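Local coordinates for protein putative Nitroreductase (Desulfovibrio desulfuricans subsp. desulfuricans str. G20, PDB 3E39) that binds flavin mononucleotide and is probably an FMN-dependent oxidoreductase of the nitroreductase family, at residues A90-N93 / E94-H98. Numbering follows the deposited sequence.
Sequences AMYN and EVKDH. With FMN (flavin mononucleotide), chain G; ACT (acetate ion), chain C.
Y92 and N93 converge on one carboxylate oxygen of D97. The amide N of Y92 donates to D97 OD2 over 2.7 Å, meeting that oxygen nearly along its C-O bond, whereas N93 N reaches the same OD2 in a longer bond of 3.2 Å from above the carboxylate plane. Two backbone donors thus grip one acceptor and would probably stabilise the carboxylate as an anion. The other oxygen, D97 OD1, lies at the edge of the Y92 ring, 3.5 Å from CD1 of Y92, with ring and carboxylate planes 70° apart.

N93 is the N-cap of helix 94-114: its OD1 accepts from K96 N at 3.0 Å with an almost straight N-H...O angle of 174°. CG of N93 stands anti to its own backbone N (chi1 -177°), which swings the amide over the first helical turn, while CB packs on the centre of one Y92 face. Because D97 in turn binds the loop amides, the side chains clasp loop and helix reciprocally; N93 O also accepts from D97 N.

Beyond this cap lies the dimer-interface flavin pocket. Y92 OH donates to an acetate, probably from the crystallisation liquor, through a 2.8 Å bond to its atom O, which also accepts a hydrogen bond from K96 NZ. K96 NZ is further held by N127 OD1 and G123 O of the second subunit. The FMN methyl C7M lies 3.7 Å from K96 CB, and R15, R16 and S17 of the second subunit hydrogen-bond the cofactor. M91, a selenomethionine, sets its CE against CA and CG of E94, and M91 and D97 both pack on L86 of strand 80-87.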
loop_
_atom_site.group_PDB
_atom_site.type_symbol
_atom_site.label_atom_id
_atom_site.label_comp_id
_atom_site.label_asym_id
_atom_site.label_seq_id
_atom_site.Cartn_x
_atom_site.Cartn_y
_atom_site.Cartn_z
ATOM N N ALA A 90 -7.004 -0.734 -18.100
ATOM C CA ALA A 90 -7.555 0.075 -17.033
ATOM C C ALA A 90 -6.567 1.086 -16.420
ATOM O O ALA A 90 -6.945 1.838 -15.524
ATOM C CB ALA A 90 -8.071 -0.850 -15.951
HETATM N N MSE A 91 -5.306 1.092 -16.849
HETATM C CA MSE A 91 -4.324 2.005 -16.243
HETATM C C MSE A 91 -4.465 3.445 -16.717
HETATM O O MSE A 91 -4.812 3.671 -17.882
HETATM C CB MSE A 91 -2.893 1.550 -16.530
HETATM C CG MSE A 91 -2.551 0.239 -15.918
HETATM SE SE MSE A 91 -0.764 -0.399 -16.331
HETATM C CE MSE A 91 0.118 0.567 -15.314
ATOM N N TYR A 92 -4.193 4.408 -15.832
ATOM C CA TYR A 92 -4.199 5.836 -16.236
ATOM C C TYR A 92 -2.861 6.532 -16.035
ATOM O O TYR A 92 -2.602 7.619 -16.587
ATOM C CB TYR A 92 -5.286 6.620 -15.498
ATOM C CG TYR A 92 -4.916 7.081 -14.085
ATOM C CD1 TYR A 92 -4.766 6.165 -13.045
ATOM C CD2 TYR A 92 -4.751 8.432 -13.781
ATOM C CE1 TYR A 92 -4.432 6.576 -11.742
ATOM C CE2 TYR A 92 -4.443 8.852 -12.469
ATOM C CZ TYR A 92 -4.303 7.914 -11.458
ATOM O OH TYR A 92 -3.985 8.302 -10.164
ATOM N N ASN A 93 -2.011 5.902 -15.222
ATOM C CA ASN A 93 -0.727 6.451 -14.887
ATOM C C ASN A 93 0.103 5.343 -14.301
ATOM O O ASN A 93 -0.263 4.790 -13.282
ATOM C CB ASN A 93 -0.900 7.592 -13.884
ATOM C CG ASN A 93 0.422 8.281 -13.532
ATOM O OD1 ASN A 93 1.224 7.767 -12.764
ATOM N ND2 ASN A 93 0.641 9.480 -14.099
ATOM N N GLU A 94 1.217 5.018 -14.933
ATOM C CA GLU A 94 1.936 3.805 -14.488
ATOM C C GLU A 94 2.448 3.924 -13.047
ATOM O O GLU A 94 2.233 3.011 -12.244
ATOM C CB GLU A 94 3.013 3.368 -15.499
ATOM C CG GLU A 94 2.434 3.224 -16.925
ATOM C CD GLU A 94 3.238 2.321 -17.855
ATOM O OE1 GLU A 94 4.284 1.787 -17.446
ATOM O OE2 GLU A 94 2.807 2.150 -19.016
ATOM N N VAL A 95 3.071 5.041 -12.692
ATOM C CA VAL A 95 3.530 5.198 -11.299
ATOM C C VAL A 95 2.359 5.037 -10.310
ATOM O O VAL A 95 2.460 4.234 -9.377
ATOM C CB VAL A 95 4.219 6.550 -11.053
ATOM C CG1 VAL A 95 4.332 6.824 -9.546
ATOM C CG2 VAL A 95 5.604 6.571 -11.766
ATOM N N LYS A 96 1.289 5.804 -10.511
ATOM C CA LYS A 96 0.133 5.786 -9.596
ATOM C C LYS A 96 -0.585 4.432 -9.520
ATOM O O LYS A 96 -1.115 4.060 -8.480
ATOM C CB LYS A 96 -0.829 6.931 -9.918
ATOM C CG LYS A 96 -0.183 8.301 -9.669
ATOM C CD LYS A 96 -1.142 9.420 -9.987
ATOM C CE LYS A 96 -0.471 10.527 -10.680
ATOM N NZ LYS A 96 -1.379 11.652 -10.937
ATOM N N ASP A 97 -0.607 3.706 -10.628
ATOM C CA ASP A 97 -1.250 2.384 -10.667
ATOM C C ASP A 97 -0.336 1.335 -10.008
ATOM O O ASP A 97 -0.825 0.409 -9.337
ATOM C CB ASP A 97 -1.670 2.030 -12.099
ATOM C CG ASP A 97 -2.890 2.804 -12.561
ATOM O OD1 ASP A 97 -3.808 3.067 -11.756
ATOM O OD2 ASP A 97 -2.932 3.154 -13.757
ATOM N N HIS A 98 0.986 1.506 -10.151
ATOM C CA HIS A 98 1.914 0.654 -9.374
ATOM C C HIS A 98 1.691 0.928 -7.869
ATOM O O HIS A 98 1.669 -0.019 -7.053
ATOM C CB HIS A 98 3.377 0.854 -9.755
ATOM C CG HIS A 98 3.722 0.323 -11.109
ATOM N ND1 HIS A 98 3.474 -0.986 -11.481
ATOM C CD2 HIS A 98 4.314 0.918 -12.170
ATOM C CE1 HIS A 98 3.866 -1.158 -12.738
ATOM N NE2 HIS A 98 4.373 -0.019 -13.178
HETATM N N1 FMN G . -8.758 11.722 -4.699
HETATM C C2 FMN G . -8.835 13.073 -4.938
HETATM O O2 FMN G . -9.796 13.669 -4.513
HETATM N N3 FMN G . -7.846 13.761 -5.605
HETATM C C4 FMN G . -6.722 13.134 -6.067
HETATM O O4 FMN G . -5.742 13.816 -6.373
HETATM C C4A FMN G . -6.617 11.773 -5.855
HETATM N N5 FMN G . -5.513 11.107 -6.301
HETATM C C5A FMN G . -5.394 9.756 -6.054
HETATM C C6 FMN G . -4.274 9.112 -6.540
HETATM C C7 FMN G . -4.104 7.748 -6.302
HETATM C C7M FMN G . -2.918 7.015 -6.868
HETATM C C8 FMN G . -5.060 7.017 -5.600
HETATM C C8M FMN G . -4.774 5.598 -5.136
HETATM C C9 FMN G . -6.193 7.661 -5.148
HETATM C C9A FMN G . -6.385 9.040 -5.377
HETATM N N10 FMN G . -7.517 9.733 -4.909
HETATM C C10 FMN G . -7.625 11.069 -5.151
HETATM C "C1'" FMN G . -8.602 9.059 -4.119
HETATM C "C2'" FMN G . -9.449 8.168 -5.035
HETATM O "O2'" FMN G . -10.287 8.964 -5.843
HETATM C "C3'" FMN G . -10.211 7.152 -4.193
HETATM O "O3'" FMN G . -9.354 6.274 -3.536
HETATM C "C4'" FMN G . -11.215 6.337 -5.023
HETATM O "O4'" FMN G . -12.194 7.204 -5.578
HETATM C "C5'" FMN G . -11.944 5.319 -4.168
HETATM O "O5'" FMN G . -12.572 5.943 -3.052
HETATM P P FMN G . -12.246 5.459 -1.573
HETATM O O1P FMN G . -13.268 6.081 -0.653
HETATM O O2P FMN G . -10.823 5.903 -1.281
HETATM O O3P FMN G . -12.337 3.963 -1.493
HETATM C C ACT C . -4.915 11.823 -10.357
HETATM O O ACT C . -4.077 11.092 -9.803
HETATM O OXT ACT C . -4.476 12.611 -11.209
HETATM C CH3 ACT C . -6.373 11.755 -10.000
#